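Local coordinates for putative uncharacterized protein (Chaetomium thermophilum, PDB 5T8V) that probably loads cohesin onto chromatin, this chain being the C-terminal, HEAT-repeat fragment of the loader Scc2, at residues A[941-946]-A[987-992]; A[948-953]-A[994-999]; A[191-196]-A[243-248]. All blocks are in the same frame, centred on the assembly; numbering follows the deposited sequence.

How the interactions relate
Two neighbouring contacts and a remote one illustrate how an all-helical repeat protein seats its connecting segments on its helices. Interactions 1 and 2 have centres about 10 Å apart and share helix 940-960, against which the loop following helix 969-986 is laid in successive pieces. They touch directly: V946 CG1 of interaction 1 lies 3.7 Å from F996 CE2 of interaction 2, and A943 packs on M995. Interaction 3 lies on the other side of the chain's centre, its own centre about 117 Å from that of interaction 1 and about 125 Å from that of interaction 2. There too residues outside regular helix, V244 and I245, rest on a helix, 190-213.

Interaction 1 of 3, residues A[941-946]-A[987-992]; sequences PLARLV and CNLDSH
L989 points its CD1 methyl at the backbone of helix 940-960, where it settles against the main chain at the point where L942 joins A943. The methyl lies 3.5 Å from A943 N, touches the A943 methyl at 3.8 Å (CD1 to CB), and comes within 4.2 Å of L942 CB. One branch of a leucine thus does most of the touching, and it meets the small A943 side chain and the main chain beside it more closely than it meets the larger L942. The first torsion of L989 sets this up: with chi1 at -60°, CG stands opposite the carbonyl carbon and the branch reaches toward the helix. The setting is that of a HEAT-repeat protein, in which helices stack side by side; here the loop after helix 969-986 lies against helix 940-960. C987 is the first residue to leave helical geometry, and L989 forms the centre of an inverse gamma turn that presents its side chain to the helix. L942 also faces the beginning of this loop, where its CD1 meets C987 CB at a looser 4.4 Å. Every residue that touches is buried. W930 of helix 919-935 packs against both C987 and L989, while L929 and S933 of the same helix touch L942.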
# COMPACT_ATOMS: atom_id res chain seq x y z
N PRO A 941 -40.30 3.25 57.69
CA PRO A 941 -39.19 4.21 57.71
C PRO A 941 -39.18 5.15 56.51
O PRO A 941 -38.97 6.36 56.67
CB PRO A 941 -37.94 3.31 57.74
CG PRO A 941 -38.42 1.94 57.42
CD PRO A 941 -39.83 1.87 57.87
N LEU A 942 -39.43 4.63 55.31
CA LEU A 942 -39.52 5.49 54.14
C LEU A 942 -40.66 6.49 54.29
O LEU A 942 -40.46 7.70 54.12
CB LEU A 942 -39.72 4.64 52.88
CG LEU A 942 -38.49 3.87 52.38
CD1 LEU A 942 -38.88 2.92 51.26
CD2 LEU A 942 -37.41 4.83 51.92
N ALA A 943 -41.86 6.01 54.62
CA ALA A 943 -42.99 6.91 54.83
C ALA A 943 -42.65 7.99 55.84
O ALA A 943 -43.04 9.15 55.68
CB ALA A 943 -44.21 6.11 55.29
N ARG A 944 -41.91 7.63 56.89
CA ARG A 944 -41.50 8.61 57.89
C ARG A 944 -40.57 9.65 57.28
O ARG A 944 -40.68 10.85 57.56
CB ARG A 944 -40.82 7.90 59.06
CG ARG A 944 -40.40 8.81 60.20
CD ARG A 944 -39.67 8.02 61.29
NE ARG A 944 -38.46 7.39 60.79
CZ ARG A 944 -37.68 6.58 61.50
NH1 ARG A 944 -37.98 6.30 62.76
NH2 ARG A 944 -36.59 6.05 60.95
N LEU A 945 -39.64 9.21 56.42
CA LEU A 945 -38.75 10.15 55.75
C LEU A 945 -39.54 11.13 54.89
O LEU A 945 -39.36 12.35 54.98
CB LEU A 945 -37.74 9.38 54.90
CG LEU A 945 -36.76 10.18 54.05
CD1 LEU A 945 -35.99 11.18 54.89
CD2 LEU A 945 -35.83 9.23 53.33
N VAL A 946 -40.45 10.61 54.05
CA VAL A 946 -41.25 11.46 53.18
C VAL A 946 -42.07 12.44 54.01
O VAL A 946 -42.12 13.65 53.72
CB VAL A 946 -42.16 10.60 52.28
CG1 VAL A 946 -43.01 11.47 51.36
CG2 VAL A 946 -41.32 9.62 51.46
N CYS A 987 -39.86 5.14 44.98
CA CYS A 987 -40.76 4.45 45.90
C CYS A 987 -42.08 5.21 45.98
O CYS A 987 -42.12 6.31 46.54
CB CYS A 987 -40.13 4.31 47.27
SG CYS A 987 -39.28 5.79 47.86
N ASN A 988 -43.14 4.63 45.44
CA ASN A 988 -44.47 5.21 45.52
C ASN A 988 -45.24 4.45 46.60
O ASN A 988 -45.62 3.29 46.41
CB ASN A 988 -45.19 5.14 44.17
CG ASN A 988 -46.08 6.35 43.93
OD1 ASN A 988 -45.86 7.42 44.49
ND2 ASN A 988 -47.09 6.18 43.08
N LEU A 989 -45.47 5.11 47.73
CA LEU A 989 -46.13 4.50 48.88
C LEU A 989 -47.65 4.67 48.81
O LEU A 989 -48.29 5.09 49.77
CB LEU A 989 -45.57 5.09 50.17
CG LEU A 989 -44.07 4.90 50.39
CD1 LEU A 989 -43.59 5.72 51.57
CD2 LEU A 989 -43.74 3.42 50.60
N ASP A 990 -48.23 4.34 47.65
CA ASP A 990 -49.67 4.47 47.49
C ASP A 990 -50.42 3.46 48.35
O ASP A 990 -51.57 3.71 48.75
CB ASP A 990 -50.05 4.29 46.02
CG ASP A 990 -49.43 5.35 45.13
OD1 ASP A 990 -48.99 6.39 45.66
OD2 ASP A 990 -49.38 5.14 43.90
N SER A 991 -49.80 2.31 48.65
CA SER A 991 -50.45 1.32 49.50
C SER A 991 -50.57 1.80 50.94
O SER A 991 -51.46 1.32 51.67
CB SER A 991 -49.67 0.00 49.45
OG SER A 991 -48.36 0.16 49.96
N HIS A 992 -49.71 2.71 51.38
CA HIS A 992 -49.78 3.28 52.72
C HIS A 992 -50.52 4.61 52.72
O HIS A 992 -50.08 5.60 53.31
CB HIS A 992 -48.37 3.44 53.29
CG HIS A 992 -47.60 2.16 53.35
ND1 HIS A 992 -47.06 1.57 52.24
CD2 HIS A 992 -47.29 1.36 54.40
CE1 HIS A 992 -46.45 0.45 52.59
NE2 HIS A 992 -46.57 0.30 53.90

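Interaction 2 of 3, residues A[948-953]-A[994-999]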
# COMPACT_ATOMS: atom_id res chain seq x y z
N SER A 948 -41.64 13.54 57.13
CA SER A 948 -40.81 14.55 57.77
C SER A 948 -40.36 15.60 56.77
O SER A 948 -40.35 16.80 57.07
CB SER A 948 -39.60 13.89 58.44
OG SER A 948 -38.83 13.16 57.50
N SER A 949 -40.00 15.18 55.56
CA SER A 949 -39.58 16.13 54.54
C SER A 949 -40.71 17.08 54.17
O SER A 949 -40.52 18.30 54.10
CB SER A 949 -39.07 15.39 53.30
OG SER A 949 -37.93 14.61 53.61
N LEU A 950 -41.91 16.54 53.94
CA LEU A 950 -43.05 17.38 53.59
C LEU A 950 -43.38 18.36 54.72
O LEU A 950 -43.55 19.57 54.48
CB LEU A 950 -44.26 16.50 53.27
CG LEU A 950 -44.11 15.63 52.02
CD1 LEU A 950 -45.17 14.53 51.99
CD2 LEU A 950 -44.20 16.48 50.77
N LYS A 951 -43.48 17.85 55.95
CA LYS A 951 -43.65 18.73 57.10
C LYS A 951 -42.64 19.86 57.07
O LYS A 951 -42.99 21.03 57.23
CB LYS A 951 -43.51 17.92 58.40
CG LYS A 951 -44.66 16.95 58.68
CD LYS A 951 -45.90 17.68 59.17
CE LYS A 951 -47.12 16.78 59.16
NZ LYS A 951 -48.39 17.54 59.35
N GLY A 952 -41.37 19.52 56.83
CA GLY A 952 -40.36 20.56 56.70
C GLY A 952 -40.70 21.57 55.62
O GLY A 952 -40.46 22.77 55.78
N ILE A 953 -41.26 21.10 54.50
CA ILE A 953 -41.61 22.00 53.40
C ILE A 953 -42.65 23.01 53.86
O ILE A 953 -42.45 24.23 53.76
CB ILE A 953 -42.09 21.20 52.18
CG1 ILE A 953 -40.92 20.40 51.59
CG2 ILE A 953 -42.69 22.13 51.12
CD1 ILE A 953 -41.31 19.45 50.48
N GLU A 994 -52.87 5.41 54.38
CA GLU A 994 -53.32 5.73 55.72
C GLU A 994 -52.21 6.26 56.61
O GLU A 994 -52.47 7.08 57.50
CB GLU A 994 -53.95 4.50 56.38
CG GLU A 994 -55.15 4.81 57.26
CD GLU A 994 -56.32 5.37 56.47
OE1 GLU A 994 -56.40 5.11 55.25
OE2 GLU A 994 -57.15 6.09 57.06
N MET A 995 -50.97 5.81 56.40
CA MET A 995 -49.84 6.32 57.17
C MET A 995 -49.66 7.82 56.99
O MET A 995 -49.09 8.48 57.87
CB MET A 995 -48.56 5.59 56.77
CG MET A 995 -47.28 6.13 57.41
SD MET A 995 -47.29 6.04 59.22
CE MET A 995 -45.74 6.85 59.60
N PHE A 996 -50.13 8.38 55.88
CA PHE A 996 -49.96 9.80 55.60
C PHE A 996 -51.11 10.65 56.11
O PHE A 996 -50.91 11.82 56.44
CB PHE A 996 -49.79 10.02 54.09
CG PHE A 996 -48.43 9.66 53.58
CD1 PHE A 996 -48.11 8.35 53.28
CD2 PHE A 996 -47.47 10.64 53.39
CE1 PHE A 996 -46.86 8.01 52.80
CE2 PHE A 996 -46.21 10.31 52.91
CZ PHE A 996 -45.91 9.00 52.62
N LYS A 997 -52.32 10.09 56.21
CA LYS A 997 -53.45 10.89 56.68
C LYS A 997 -53.33 11.22 58.16
O LYS A 997 -53.89 12.22 58.62
CB LYS A 997 -54.77 10.16 56.41
CG LYS A 997 -55.98 11.07 56.52
CD LYS A 997 -57.29 10.30 56.61
CE LYS A 997 -58.47 11.24 56.78
NZ LYS A 997 -59.76 10.52 56.95
N GLU A 998 -52.60 10.39 58.92
CA GLU A 998 -52.46 10.65 60.35
C GLU A 998 -51.71 11.95 60.61
O GLU A 998 -51.92 12.59 61.65
CB GLU A 998 -51.74 9.49 61.03
CG GLU A 998 -52.36 8.12 60.76
CD GLU A 998 -53.85 8.07 61.07
OE1 GLU A 998 -54.65 8.39 60.17
OE2 GLU A 998 -54.21 7.73 62.22
N HIS A 999 -50.84 12.36 59.69
CA HIS A 999 -50.05 13.58 59.85
C HIS A 999 -50.57 14.74 59.02
O HIS A 999 -50.35 15.90 59.39
CB HIS A 999 -48.59 13.31 59.47
CG HIS A 999 -47.98 12.16 60.19
ND1 HIS A 999 -48.31 10.85 59.91
CD2 HIS A 999 -47.06 12.11 61.19
CE1 HIS A 999 -47.62 10.04 60.70
NE2 HIS A 999 -46.85 10.79 61.48
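Helix 940-960 of this HEAT-repeat protein receives a second piece of the long connection between helices 969-986 and 1009-1016, the turn-like segment 994-999. The polar half of the contact belongs to K951, whose ammonium donates a hydrogen bond to a main-chain carbonyl, NZ to H999 O at 2.6 Å. The lysine chain is bent at its second torsion (chi2 -76°) and then runs out extended, crossing the H999 side chain at about a right angle; its CE packs on H999 CB at 3.8 Å. The nitrogen approaches the carbonyl from above its plane, 42° out of it, and F1000 offers the same lysine a cation-pi contact. H999 ND1 makes a weak hydrogen bond back to M995 O, within the same segment. The apolar half is slighter: L950 brings its CD1 methyl to the edge of the F996 ring, near the ring plane, 4.4 Å from CE2. L950 and F996 are buried, whereas K951 and H999 are partly exposed. Because the acceptor is a main-chain carbonyl, the bond ties the lysine to the backbone of the loop, and the positive charge probably polarises that carbonyl.

Interaction 3 of 3, residues A[191-196]-A[243-248]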
# COMPACT_ATOMS: atom_id res chain seq x y z
N ARG A 191 29.69 -43.38 -31.47
CA ARG A 191 31.14 -43.24 -31.51
C ARG A 191 31.62 -42.77 -32.87
O ARG A 191 32.69 -42.14 -32.96
CB ARG A 191 31.81 -44.57 -31.16
CG ARG A 191 33.25 -44.40 -30.67
CD ARG A 191 33.80 -45.69 -30.09
NE ARG A 191 34.84 -45.42 -29.11
CZ ARG A 191 35.38 -46.34 -28.31
NH1 ARG A 191 34.97 -47.60 -28.37
NH2 ARG A 191 36.32 -46.00 -27.45
N ARG A 192 30.88 -43.07 -33.93
CA ARG A 192 31.22 -42.54 -35.24
C ARG A 192 30.71 -41.12 -35.41
O ARG A 192 31.30 -40.34 -36.18
CB ARG A 192 30.67 -43.44 -36.33
CG ARG A 192 31.16 -44.88 -36.25
CD ARG A 192 30.82 -45.67 -37.50
NE ARG A 192 31.48 -45.13 -38.69
CZ ARG A 192 31.35 -45.62 -39.91
NH1 ARG A 192 30.58 -46.67 -40.14
NH2 ARG A 192 32.00 -45.05 -40.92
N ILE A 193 29.63 -40.75 -34.72
CA ILE A 193 29.11 -39.39 -34.86
C ILE A 193 30.02 -38.39 -34.14
O ILE A 193 30.26 -37.28 -34.65
CB ILE A 193 27.67 -39.30 -34.34
CG1 ILE A 193 26.76 -40.20 -35.17
CG2 ILE A 193 27.17 -37.85 -34.39
CD1 ILE A 193 25.36 -40.33 -34.63
N LEU A 194 30.54 -38.75 -32.97
CA LEU A 194 31.27 -37.78 -32.15
C LEU A 194 32.45 -37.15 -32.89
O LEU A 194 32.55 -35.91 -32.91
CB LEU A 194 31.73 -38.44 -30.85
CG LEU A 194 30.91 -38.09 -29.62
CD1 LEU A 194 29.44 -38.45 -29.82
CD2 LEU A 194 31.48 -38.79 -28.39
N PRO A 195 33.37 -37.91 -33.48
CA PRO A 195 34.49 -37.27 -34.20
C PRO A 195 34.03 -36.27 -35.24
O PRO A 195 34.68 -35.24 -35.43
CB PRO A 195 35.22 -38.47 -34.83
CG PRO A 195 34.89 -39.61 -33.94
CD PRO A 195 33.49 -39.38 -33.47
N LEU A 196 32.92 -36.55 -35.93
CA LEU A 196 32.38 -35.60 -36.89
C LEU A 196 32.00 -34.29 -36.20
O LEU A 196 32.33 -33.20 -36.68
CB LEU A 196 31.16 -36.21 -37.58
CG LEU A 196 30.46 -35.35 -38.62
CD1 LEU A 196 31.35 -35.11 -39.83
CD2 LEU A 196 29.16 -36.01 -39.04
N SER A 243 18.60 -37.76 -26.11
CA SER A 243 19.55 -37.13 -27.02
C SER A 243 20.44 -38.20 -27.62
O SER A 243 20.89 -39.12 -26.92
CB SER A 243 20.41 -36.09 -26.29
OG SER A 243 21.14 -36.69 -25.24
N VAL A 244 20.70 -38.09 -28.93
CA VAL A 244 21.52 -39.08 -29.62
C VAL A 244 22.90 -39.16 -28.98
O VAL A 244 23.43 -40.25 -28.73
CB VAL A 244 21.61 -38.75 -31.12
CG1 VAL A 244 22.51 -39.75 -31.84
CG2 VAL A 244 20.23 -38.73 -31.74
N ILE A 245 23.51 -38.00 -28.71
CA ILE A 245 24.83 -37.92 -28.10
C ILE A 245 24.74 -37.05 -26.85
O ILE A 245 23.71 -36.45 -26.55
CB ILE A 245 25.89 -37.38 -29.07
CG1 ILE A 245 25.51 -35.99 -29.57
CG2 ILE A 245 26.06 -38.34 -30.25
CD1 ILE A 245 26.57 -35.33 -30.44
N GLU A 246 25.85 -36.98 -26.13
CA GLU A 246 25.91 -36.19 -24.91
C GLU A 246 25.56 -34.74 -25.19
O GLU A 246 26.14 -34.11 -26.08
CB GLU A 246 27.29 -36.30 -24.27
CG GLU A 246 27.57 -37.65 -23.63
CD GLU A 246 28.97 -37.74 -23.04
OE1 GLU A 246 29.76 -36.79 -23.23
OE2 GLU A 246 29.27 -38.76 -22.38
N THR A 247 24.61 -34.21 -24.43
CA THR A 247 24.17 -32.83 -24.60
C THR A 247 25.33 -31.84 -24.51
O THR A 247 25.31 -30.79 -25.18
CB THR A 247 23.11 -32.50 -23.56
OG1 THR A 247 23.58 -32.88 -22.26
CG2 THR A 247 21.81 -33.25 -23.85
N GLN A 248 26.34 -32.14 -23.69
CA GLN A 248 27.45 -31.21 -23.50
C GLN A 248 28.14 -30.88 -24.82
O GLN A 248 28.65 -29.77 -24.99
CB GLN A 248 28.45 -31.78 -22.51
CG GLN A 248 27.90 -31.95 -21.10
CD GLN A 248 28.99 -32.13 -20.06
OE1 GLN A 248 30.16 -31.88 -20.32
NE2 GLN A 248 28.60 -32.58 -18.87
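L194 and I245 make the close part of this contact, their side chains sliding past each other in opposite directions. The CD1 methyl of L194 comes to 3.4 Å from I245 CG2 and also lies 3.8 Å from I245 CB, so one methyl meets both atoms. With chi1 of I245 at 59°, CG1 lies between the backbone N and the carbonyl carbon, and CG2, anti to that carbon, is the branch that meets L194. Alongside, I193 crosses V244 at about a right angle, its CD1 set 4.0 Å from V244 CG1, and its CG2 methyl lies further off, 4.3 Å from I245 CG2. This side is buried, with L186 of helix 180-187 touching both I193 and V244. L194, for all its closeness to I245, remains partly exposed, and the exposed E246 beside it adds little to the contact. Within the loop, S243 OG donates a 2.9 Å hydrogen bond to I245 O, across the turn that carries V244 and I245. Such a junction, with residues just ahead of helix 247-267 resting on the early turns of helix 190-213, fits the stacked-helix build of a HEAT-repeat protein.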